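Long-range contacts in pyroglutatmate porin OpdO (Pseudomonas aeruginosa, PDB 2Y0K), which probably acts as an outer-membrane porin of the OprD family, letting small solutes, apparently including pyroglutamate, through the bacterial outer membrane: residues 192-197 / 214-219; 116-121 / 149-154; 244-249 / 267-272. All coordinates share one frame; numbering follows the deposited sequence.

Interaction 1. Residues 192-197 / 214-219; sequences PALTAS and LVHTLD
Thr195 and Val215 bond to each other both ways across the antiparallel strands 194-197 and 214-219: Thr195 N to Val215 O at 2.8 Å and Val215 N to Thr195 O at 2.8 Å. Ala193, just ahead of its strand, accepts from Thr217 N, Ala193 O to Thr217 N being 2.7 Å and the bond almost straight at 169°. The non-hydrogen-bonded pair Leu194-His216 sits between these rungs and Ala196-Leu214 beyond the Thr195-Val215 pair; CA-H groups of Leu194, Leu214 and His216 lean on the same carbonyls.

One water bridges the Ala193 end of the pairing. It donates to Ala193 O at 3.2 Å and bonds to Thr217 OG1 at 3.1 Å, so Ala193 O takes a second donor beside the Thr217 amide.

Apolar contact lies on the face carrying Leu194, Ala196, Leu214 and His216. Both leucines hold CG anti to the backbone N (chi1 -170° in Leu194, -165° in Leu214), which brings the branches together at an oblique crossing. Leu194 CD1 and Leu214 CD1 are pressed to 3.4 Å, tight for two methyls, and the same Leu214 CD1 reaches Ala196 CB at 3.9 Å. Beyond the leucines, Leu194 CD2 rests 3.8 Å from His216 CB, while the imidazole lies obliquely beside Ala193. A bound detergent molecule comes close to Leu214, so this face probably looks outward to the membrane.

Thr195 and Val215 occupy the other face, where Val215 packs on Lys227 and Asp229 of strand 225-237. The two segments belong to the hairpin 194-203/207-219 of the barrel wall: Ala196 bonds on to Tyr188 of strand 175-189, and Leu214, His216 and Leu218 bond to strand 225-237.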
loop_
_atom_site.group_PDB
_atom_site.type_symbol
_atom_site.label_atom_id
_atom_site.label_comp_id
_atom_site.label_asym_id
_atom_site.label_seq_id
_atom_site.Cartn_x
_atom_site.Cartn_y
_atom_site.Cartn_z
ATOM N N PRO A 192 -25.622 1.648 5.153
ATOM C CA PRO A 192 -24.519 1.810 6.107
ATOM C C PRO A 192 -23.532 0.645 6.069
ATOM O O PRO A 192 -22.396 0.800 6.499
ATOM C CB PRO A 192 -25.240 1.851 7.457
ATOM C CG PRO A 192 -26.598 2.428 7.128
ATOM C CD PRO A 192 -26.941 1.809 5.798
ATOM N N ALA A 193 -23.949 -0.502 5.552
ATOM C CA ALA A 193 -23.108 -1.691 5.643
ATOM C C ALA A 193 -22.449 -2.070 4.316
ATOM O O ALA A 193 -21.554 -2.918 4.274
ATOM C CB ALA A 193 -23.916 -2.860 6.195
ATOM N N LEU A 194 -22.885 -1.420 3.242
ATOM C CA LEU A 194 -22.547 -1.844 1.888
ATOM C C LEU A 194 -21.995 -0.687 1.067
ATOM O O LEU A 194 -22.698 0.301 0.807
ATOM C CB LEU A 194 -23.795 -2.415 1.207
ATOM C CG LEU A 194 -23.690 -3.142 -0.138
ATOM C CD1 LEU A 194 -23.375 -2.150 -1.233
ATOM C CD2 LEU A 194 -22.655 -4.276 -0.114
ATOM N N THR A 195 -20.741 -0.815 0.639
ATOM C CA THR A 195 -20.102 0.237 -0.141
ATOM C C THR A 195 -19.696 -0.244 -1.535
ATOM O O THR A 195 -19.075 -1.296 -1.693
ATOM C CB THR A 195 -18.882 0.806 0.591
ATOM O OG1 THR A 195 -19.280 1.214 1.899
ATOM C CG2 THR A 195 -18.301 2.011 -0.153
ATOM N N ALA A 196 -20.064 0.539 -2.542
ATOM C CA ALA A 196 -19.744 0.209 -3.925
ATOM C C ALA A 196 -18.730 1.208 -4.438
ATOM O O ALA A 196 -18.829 2.402 -4.144
ATOM C CB ALA A 196 -20.999 0.233 -4.788
ATOM N N SER A 197 -17.747 0.725 -5.192
ATOM C CA SER A 197 -16.696 1.604 -5.696
ATOM C C SER A 197 -16.421 1.417 -7.178
ATOM O O SER A 197 -16.465 0.303 -7.697
ATOM C CB SER A 197 -15.401 1.403 -4.907
ATOM O OG SER A 197 -15.629 1.580 -3.519
ATOM N N LEU A 214 -17.074 -4.076 -4.285
ATOM C CA LEU A 214 -18.240 -4.098 -3.434
ATOM C C LEU A 214 -17.759 -4.610 -2.107
ATOM O O LEU A 214 -17.090 -5.630 -2.053
ATOM C CB LEU A 214 -19.325 -5.003 -4.018
ATOM C CG LEU A 214 -20.734 -4.874 -3.436
ATOM C CD1 LEU A 214 -21.234 -3.415 -3.484
ATOM C CD2 LEU A 214 -21.685 -5.820 -4.172
ATOM N N VAL A 215 -18.072 -3.879 -1.039
ATOM C CA VAL A 215 -17.661 -4.275 0.307
ATOM C C VAL A 215 -18.840 -4.240 1.272
ATOM O O VAL A 215 -19.501 -3.211 1.441
ATOM C CB VAL A 215 -16.540 -3.373 0.840
ATOM C CG1 VAL A 215 -16.141 -3.778 2.255
ATOM C CG2 VAL A 215 -15.336 -3.417 -0.098
ATOM N N HIS A 216 -19.101 -5.385 1.890
ATOM C CA HIS A 216 -20.161 -5.506 2.874
ATOM C C HIS A 216 -19.581 -5.770 4.261
ATOM O O HIS A 216 -18.792 -6.696 4.460
ATOM C CB HIS A 216 -21.136 -6.619 2.484
ATOM C CG HIS A 216 -22.249 -6.810 3.464
ATOM N ND1 HIS A 216 -22.347 -7.925 4.267
ATOM C CD2 HIS A 216 -23.300 -6.021 3.784
ATOM C CE1 HIS A 216 -23.422 -7.819 5.031
ATOM N NE2 HIS A 216 -24.018 -6.673 4.759
ATOM N N THR A 217 -19.973 -4.943 5.219
ATOM C CA THR A 217 -19.540 -5.126 6.597
ATOM C C THR A 217 -20.737 -5.531 7.436
ATOM O O THR A 217 -21.698 -4.774 7.563
ATOM C CB THR A 217 -18.918 -3.841 7.179
ATOM O OG1 THR A 217 -17.720 -3.518 6.462
ATOM C CG2 THR A 217 -18.589 -4.027 8.662
ATOM N N LEU A 218 -20.682 -6.742 7.976
ATOM C CA LEU A 218 -21.714 -7.246 8.866
ATOM C C LEU A 218 -21.241 -7.242 10.323
ATOM O O LEU A 218 -20.450 -8.093 10.720
ATOM C CB LEU A 218 -22.094 -8.660 8.460
ATOM C CG LEU A 218 -23.199 -9.345 9.259
ATOM C CD1 LEU A 218 -24.415 -8.436 9.382
ATOM C CD2 LEU A 218 -23.572 -10.665 8.579
ATOM N N ASP A 219 -21.729 -6.287 11.112
ATOM C CA ASP A 219 -21.399 -6.212 12.538
ATOM C C ASP A 219 -22.491 -6.810 13.417
ATOM O O ASP A 219 -23.565 -6.228 13.557
ATOM C CB ASP A 219 -21.171 -4.759 12.964
ATOM C CG ASP A 219 -20.934 -4.619 14.470
ATOM O OD1 ASP A 219 -21.259 -5.572 15.215
ATOM O OD2 ASP A 219 -20.432 -3.552 14.907
HETATM O O HOH W 1 -18.522 -2.125 3.843
#

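Interaction 2. Residues 116-121 / 149-154; sequences LHFKSP and TLRGAH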
loop_
_atom_site.group_PDB
_atom_site.type_symbol
_atom_site.label_atom_id
_atom_site.label_comp_id
_atom_site.label_asym_id
_atom_site.label_seq_id
_atom_site.Cartn_x
_atom_site.Cartn_y
_atom_site.Cartn_z
ATOM N N LEU A 116 3.029 13.460 -2.413
ATOM C CA LEU A 116 1.814 12.739 -2.080
ATOM C C LEU A 116 2.114 11.323 -1.628
ATOM O O LEU A 116 3.080 10.698 -2.073
ATOM C CB LEU A 116 0.899 12.684 -3.301
ATOM C CG LEU A 116 0.569 14.049 -3.910
ATOM C CD1 LEU A 116 -0.114 13.883 -5.278
ATOM C CD2 LEU A 116 -0.274 14.885 -2.939
ATOM N N HIS A 117 1.263 10.818 -0.747
ATOM C CA HIS A 117 1.353 9.450 -0.277
ATOM C C HIS A 117 -0.040 9.059 0.173
ATOM O O HIS A 117 -0.542 9.570 1.176
ATOM C CB HIS A 117 2.330 9.339 0.893
ATOM C CG HIS A 117 2.628 7.926 1.298
ATOM N ND1 HIS A 117 1.799 7.195 2.124
ATOM C CD2 HIS A 117 3.658 7.105 0.979
ATOM C CE1 HIS A 117 2.305 5.985 2.297
ATOM N NE2 HIS A 117 3.432 5.906 1.615
ATOM N N PHE A 118 -0.681 8.171 -0.578
ATOM C CA PHE A 118 -2.055 7.804 -0.281
ATOM C C PHE A 118 -2.342 6.423 -0.844
ATOM O O PHE A 118 -1.516 5.841 -1.552
ATOM C CB PHE A 118 -3.010 8.832 -0.897
ATOM C CG PHE A 118 -2.952 8.871 -2.400
ATOM C CD1 PHE A 118 -1.983 9.619 -3.049
ATOM C CD2 PHE A 118 -3.844 8.127 -3.160
ATOM C CE1 PHE A 118 -1.919 9.644 -4.436
ATOM C CE2 PHE A 118 -3.798 8.152 -4.542
ATOM C CZ PHE A 118 -2.824 8.901 -5.187
ATOM N N LYS A 119 -3.534 5.931 -0.525
ATOM C CA LYS A 119 -4.016 4.609 -0.897
ATOM C C LYS A 119 -5.283 4.756 -1.740
ATOM O O LYS A 119 -6.138 5.594 -1.431
ATOM C CB LYS A 119 -4.382 3.845 0.378
ATOM C CG LYS A 119 -3.393 2.787 0.824
ATOM C CD LYS A 119 -2.036 3.337 1.211
ATOM C CE LYS A 119 -1.084 2.156 1.436
ATOM N NZ LYS A 119 0.239 2.514 2.001
ATOM N N SER A 120 -5.393 3.951 -2.797
ATOM C CA SER A 120 -6.598 3.884 -3.616
ATOM C C SER A 120 -6.508 2.645 -4.506
ATOM O O SER A 120 -5.408 2.178 -4.817
ATOM C CB SER A 120 -6.746 5.130 -4.491
ATOM O OG SER A 120 -5.842 5.106 -5.589
ATOM N N PRO A 121 -7.661 2.107 -4.931
ATOM C CA PRO A 121 -7.649 0.870 -5.731
ATOM C C PRO A 121 -6.667 0.869 -6.899
ATOM O O PRO A 121 -6.036 -0.157 -7.148
ATOM C CB PRO A 121 -9.094 0.773 -6.238
ATOM C CG PRO A 121 -9.900 1.405 -5.090
ATOM C CD PRO A 121 -9.034 2.599 -4.694
ATOM N N THR A 149 -18.129 9.546 -1.916
ATOM C CA THR A 149 -16.813 10.161 -1.800
ATOM C C THR A 149 -16.089 10.081 -3.132
ATOM O O THR A 149 -15.887 8.995 -3.667
ATOM C CB THR A 149 -15.975 9.426 -0.749
ATOM O OG1 THR A 149 -16.693 9.407 0.486
ATOM C CG2 THR A 149 -14.619 10.099 -0.555
ATOM N N LEU A 150 -15.716 11.226 -3.683
ATOM C CA LEU A 150 -15.029 11.255 -4.962
ATOM C C LEU A 150 -13.568 11.602 -4.739
ATOM O O LEU A 150 -13.229 12.431 -3.888
ATOM C CB LEU A 150 -15.697 12.260 -5.908
ATOM C CG LEU A 150 -17.188 12.020 -6.177
ATOM C CD1 LEU A 150 -17.875 13.262 -6.763
ATOM C CD2 LEU A 150 -17.404 10.823 -7.091
ATOM N N ARG A 151 -12.693 10.950 -5.490
ATOM C CA ARG A 151 -11.272 11.235 -5.404
ATOM C C ARG A 151 -10.721 11.255 -6.804
ATOM O O ARG A 151 -11.266 10.611 -7.710
ATOM C CB ARG A 151 -10.538 10.157 -4.608
ATOM C CG ARG A 151 -11.163 9.792 -3.298
ATOM C CD ARG A 151 -10.479 8.564 -2.705
ATOM N NE ARG A 151 -9.140 8.861 -2.201
ATOM C CZ ARG A 151 -8.283 7.939 -1.756
ATOM N NH1 ARG A 151 -8.623 6.644 -1.755
ATOM N NH2 ARG A 151 -7.084 8.312 -1.307
ATOM N N GLY A 152 -9.630 11.983 -6.979
ATOM C CA GLY A 152 -8.960 12.056 -8.260
ATOM C C GLY A 152 -7.521 12.495 -8.084
ATOM O O GLY A 152 -7.183 13.171 -7.112
ATOM N N ALA A 153 -6.670 12.113 -9.027
ATOM C CA ALA A 153 -5.270 12.503 -8.968
ATOM C C ALA A 153 -4.649 12.596 -10.347
ATOM O O ALA A 153 -5.001 11.837 -11.254
ATOM C CB ALA A 153 -4.477 11.526 -8.105
ATOM N N HIS A 154 -3.723 13.537 -10.488
ATOM C CA HIS A 154 -2.787 13.558 -11.597
ATOM C C HIS A 154 -1.383 13.451 -11.025
ATOM O O HIS A 154 -0.933 14.343 -10.298
ATOM C CB HIS A 154 -2.891 14.845 -12.408
ATOM C CG HIS A 154 -1.904 14.908 -13.532
ATOM N ND1 HIS A 154 -0.710 15.591 -13.440
ATOM C CD2 HIS A 154 -1.911 14.332 -14.760
ATOM C CE1 HIS A 154 -0.033 15.450 -14.566
ATOM N NE2 HIS A 154 -0.740 14.690 -15.384
HETATM O O HOH W 2 -4.938 7.263 1.171
#
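Arg151 reaches from its strand to the backbone of Lys119 and holds one carbonyl with both terminal nitrogens. Arg151 NH1 lies 2.7 Å and Arg151 NH2 2.9 Å from Lys119 O, an end-on grip with bent bonds. The side chain gets there by leaving the strand with CG beside its own backbone N and then turning at chi3 (72°). Its NE makes a salt bridge with Asp141, so the group is held from two sides, which should restrict its rotation.

Phe118 holds CG in the crowded position between its N and carbonyl carbon (chi1 64°), and the ring runs past the arginine in the opposite direction. The two planes stand 73° apart, and Phe118 CD2 comes within 3.7 Å of Arg151 NH2. Further along, Phe118 CZ meets Ala153 CB at 4.3 Å. Ser120 offers CB to Arg151 NH1 at 3.6 Å, its OG being bonded to Val123 O.

Loop 116-121, between strands 109-113 and 134-136, is thus fastened to the wall strand 148-159, consistent with the inward-folded constriction loop L3 of porins; Phe183 of strand 175-189 and Leu139 of strand 138-142 pack around Phe118 and Ala153.

Interaction 3. Residues 244-249 / 267-272; sequences LDNRAF and QRISGD. With C8E ((hydroxyethyloxy)tri(ethyloxy)octane), chain E.
Arg247 O accepts from Ser270 N at 2.7 Å, the shortest polar bond between the two strands. Arg247 N returns a bond to Ser270 O at 2.9 Å, and two more run from Phe249 N to Arg268 O and from Arg268 N to Phe249 O, each 3.0 Å. Ala248 and Ile269 fill the non-hydrogen-bonded place between these pairs, with Ala248 CB 3.9 Å from Ile269 CD1. Next to them Asn246 ND2 rests 3.5 Å from Ile269 CG2 while donating to Asp273 O.

Phe249 lies on the other face, with Arg247, Arg268 and Ser270. Its CG stands anti to the backbone N (chi1 160°), and the ring lies against the detergent's alkyl chain: C4 of the detergent is 3.5 Å from Phe249 CD1, and C1 sits over one face, toward the rim.

Past Ser270 the regular pairing gives way to Gly271, with its positive phi, and Asp272, while Asp245 N bonds Asp273. Asp245 OD2 lies close to Gly271 CA and 4.4 Å from Asp272 OD2, which may raise the affinity of one carboxylate for a proton. The chemistry is mixed: acidic at this end, then Arg247 and Arg268, whose NH1 donates to Ile269 O, and apolar where Phe249 meets detergent, consistent with a wall entering the membrane zone.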
loop_
_atom_site.group_PDB
_atom_site.type_symbol
_atom_site.label_atom_id
_atom_site.label_comp_id
_atom_site.label_asym_id
_atom_site.label_seq_id
_atom_site.Cartn_x
_atom_site.Cartn_y
_atom_site.Cartn_z
ATOM N N LEU A 244 -2.443 -5.145 -24.794
ATOM C CA LEU A 244 -2.428 -5.587 -23.424
ATOM C C LEU A 244 -3.844 -5.949 -23.026
ATOM O O LEU A 244 -4.779 -5.187 -23.276
ATOM C CB LEU A 244 -1.908 -4.442 -22.559
ATOM C CG LEU A 244 -1.558 -4.653 -21.096
ATOM C CD1 LEU A 244 -0.666 -3.514 -20.631
ATOM C CD2 LEU A 244 -2.825 -4.734 -20.246
ATOM N N ASP A 245 -3.993 -7.116 -22.410
ATOM C CA ASP A 245 -5.278 -7.563 -21.915
ATOM C C ASP A 245 -5.115 -8.225 -20.550
ATOM O O ASP A 245 -4.399 -9.218 -20.412
ATOM C CB ASP A 245 -5.893 -8.553 -22.899
ATOM C CG ASP A 245 -7.114 -9.267 -22.333
ATOM O OD1 ASP A 245 -7.909 -8.624 -21.607
ATOM O OD2 ASP A 245 -7.278 -10.476 -22.617
ATOM N N ASN A 246 -5.777 -7.680 -19.539
ATOM C CA ASN A 246 -5.761 -8.323 -18.230
ATOM C C ASN A 246 -7.046 -8.131 -17.457
ATOM O O ASN A 246 -7.679 -7.075 -17.528
ATOM C CB ASN A 246 -4.581 -7.847 -17.377
ATOM C CG ASN A 246 -4.712 -8.265 -15.912
ATOM O OD1 ASN A 246 -5.269 -7.531 -15.082
ATOM N ND2 ASN A 246 -4.219 -9.455 -15.593
ATOM N N ARG A 247 -7.413 -9.170 -16.713
ATOM C CA ARG A 247 -8.534 -9.106 -15.790
ATOM C C ARG A 247 -8.131 -9.729 -14.454
ATOM O O ARG A 247 -7.389 -10.720 -14.402
ATOM C CB ARG A 247 -9.754 -9.811 -16.387
ATOM C CG ARG A 247 -10.140 -9.240 -17.745
ATOM C CD ARG A 247 -10.933 -10.228 -18.576
ATOM N NE ARG A 247 -12.320 -10.303 -18.122
ATOM C CZ ARG A 247 -13.355 -9.781 -18.775
ATOM N NH1 ARG A 247 -13.163 -9.149 -19.926
ATOM N NH2 ARG A 247 -14.584 -9.897 -18.275
ATOM N N ALA A 248 -8.623 -9.142 -13.371
ATOM C CA ALA A 248 -8.329 -9.651 -12.045
ATOM C C ALA A 248 -9.550 -9.588 -11.157
ATOM O O ALA A 248 -10.115 -8.520 -10.913
ATOM C CB ALA A 248 -7.167 -8.869 -11.407
ATOM N N PHE A 249 -9.943 -10.748 -10.661
ATOM C CA PHE A 249 -11.069 -10.853 -9.761
ATOM C C PHE A 249 -10.559 -11.281 -8.394
ATOM O O PHE A 249 -9.726 -12.188 -8.291
ATOM C CB PHE A 249 -12.069 -11.880 -10.295
ATOM C CG PHE A 249 -13.006 -12.402 -9.247
ATOM C CD1 PHE A 249 -13.949 -11.571 -8.669
ATOM C CD2 PHE A 249 -12.942 -13.722 -8.835
ATOM C CE1 PHE A 249 -14.814 -12.046 -7.699
ATOM C CE2 PHE A 249 -13.805 -14.199 -7.859
ATOM C CZ PHE A 249 -14.743 -13.360 -7.299
ATOM N N GLN A 267 -8.430 -15.390 -5.582
ATOM C CA GLN A 267 -7.976 -14.483 -6.633
ATOM C C GLN A 267 -7.737 -15.214 -7.964
ATOM O O GLN A 267 -7.210 -16.329 -7.998
ATOM C CB GLN A 267 -6.703 -13.783 -6.165
ATOM C CG GLN A 267 -6.159 -12.673 -7.064
ATOM C CD GLN A 267 -5.133 -11.789 -6.324
ATOM O OE1 GLN A 267 -5.515 -10.950 -5.491
ATOM N NE2 GLN A 267 -3.836 -11.986 -6.611
ATOM N N ARG A 268 -8.137 -14.587 -9.063
ATOM C CA ARG A 268 -7.940 -15.171 -10.382
ATOM C C ARG A 268 -7.572 -14.087 -11.375
ATOM O O ARG A 268 -8.295 -13.103 -11.554
ATOM C CB ARG A 268 -9.188 -15.952 -10.836
ATOM C CG ARG A 268 -9.213 -16.405 -12.323
ATOM C CD ARG A 268 -8.022 -17.286 -12.737
ATOM N NE ARG A 268 -8.445 -18.383 -13.626
ATOM C CZ ARG A 268 -8.155 -18.494 -14.928
ATOM N NH1 ARG A 268 -7.402 -17.588 -15.547
ATOM N NH2 ARG A 268 -8.614 -19.540 -15.614
ATOM N N ILE A 269 -6.418 -14.257 -11.998
ATOM C CA ILE A 269 -5.933 -13.295 -12.969
ATOM C C ILE A 269 -6.139 -13.925 -14.363
ATOM O O ILE A 269 -5.912 -15.117 -14.542
ATOM C CB ILE A 269 -4.446 -12.912 -12.669
ATOM C CG1 ILE A 269 -4.345 -11.731 -11.689
ATOM C CG2 ILE A 269 -3.737 -12.488 -13.930
ATOM C CD1 ILE A 269 -5.004 -11.899 -10.338
ATOM N N SER A 270 -6.604 -13.129 -15.329
ATOM C CA SER A 270 -6.995 -13.622 -16.656
ATOM C C SER A 270 -6.480 -12.748 -17.796
ATOM O O SER A 270 -6.096 -11.590 -17.593
ATOM C CB SER A 270 -8.523 -13.694 -16.776
ATOM O OG SER A 270 -9.018 -14.863 -16.164
ATOM N N GLY A 271 -6.515 -13.309 -19.004
ATOM C CA GLY A 271 -6.037 -12.620 -20.185
ATOM C C GLY A 271 -4.586 -12.945 -20.477
ATOM O O GLY A 271 -3.978 -13.767 -19.794
ATOM N N ASP A 272 -4.030 -12.283 -21.487
ATOM C CA ASP A 272 -2.652 -12.527 -21.910
ATOM C C ASP A 272 -1.620 -11.939 -20.969
ATOM O O ASP A 272 -0.470 -12.382 -20.955
ATOM C CB ASP A 272 -2.436 -11.941 -23.300
ATOM C CG ASP A 272 -3.372 -12.548 -24.325
ATOM O OD1 ASP A 272 -3.576 -13.785 -24.269
ATOM O OD2 ASP A 272 -3.916 -11.791 -25.162
HETATM C C1 C8E E . -15.677 -13.705 -12.347
HETATM C C2 C8E E . -16.782 -12.671 -12.131
HETATM C C3 C8E E . -16.225 -11.359 -11.575
HETATM C C4 C8E E . -16.951 -10.893 -10.311
HETATM C C5 C8E E . -17.055 -9.365 -10.253
HETATM C C6 C8E E . -17.867 -8.847 -9.063
HETATM C C7 C8E E . -17.506 -7.390 -8.759
HETATM C C8 C8E E . -18.539 -6.704 -7.859
HETATM O O9 C8E E . -18.511 -5.291 -8.017
HETATM C C10 C8E E . -19.790 -4.764 -8.313
HETATM C C11 C8E E . -19.670 -3.250 -8.440
HETATM O O12 C8E E . -20.807 -2.604 -7.905
#

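Overall arrangement
Interactions 1 and 3 are alike in build: each is the meeting of two adjacent antiparallel wall strands in a hairpin, held mainly by main-chain bonds and touched on one face by detergent. Interaction 1 is the surface contact, with no touching residue buried; interaction 3 is partly buried, with Tyr275 of a loop lying against Asn246 and Ala248. Interaction 2 is the buried one, nearest the centre of the chain, and joins a loop to the wall through side chains, an arginine replacing the ladder of amides. The centres lie about 20 to 25 Å apart and none touch, yet strand 175-189 borders both 148-159 and 194-203, linking interactions 1 and 2.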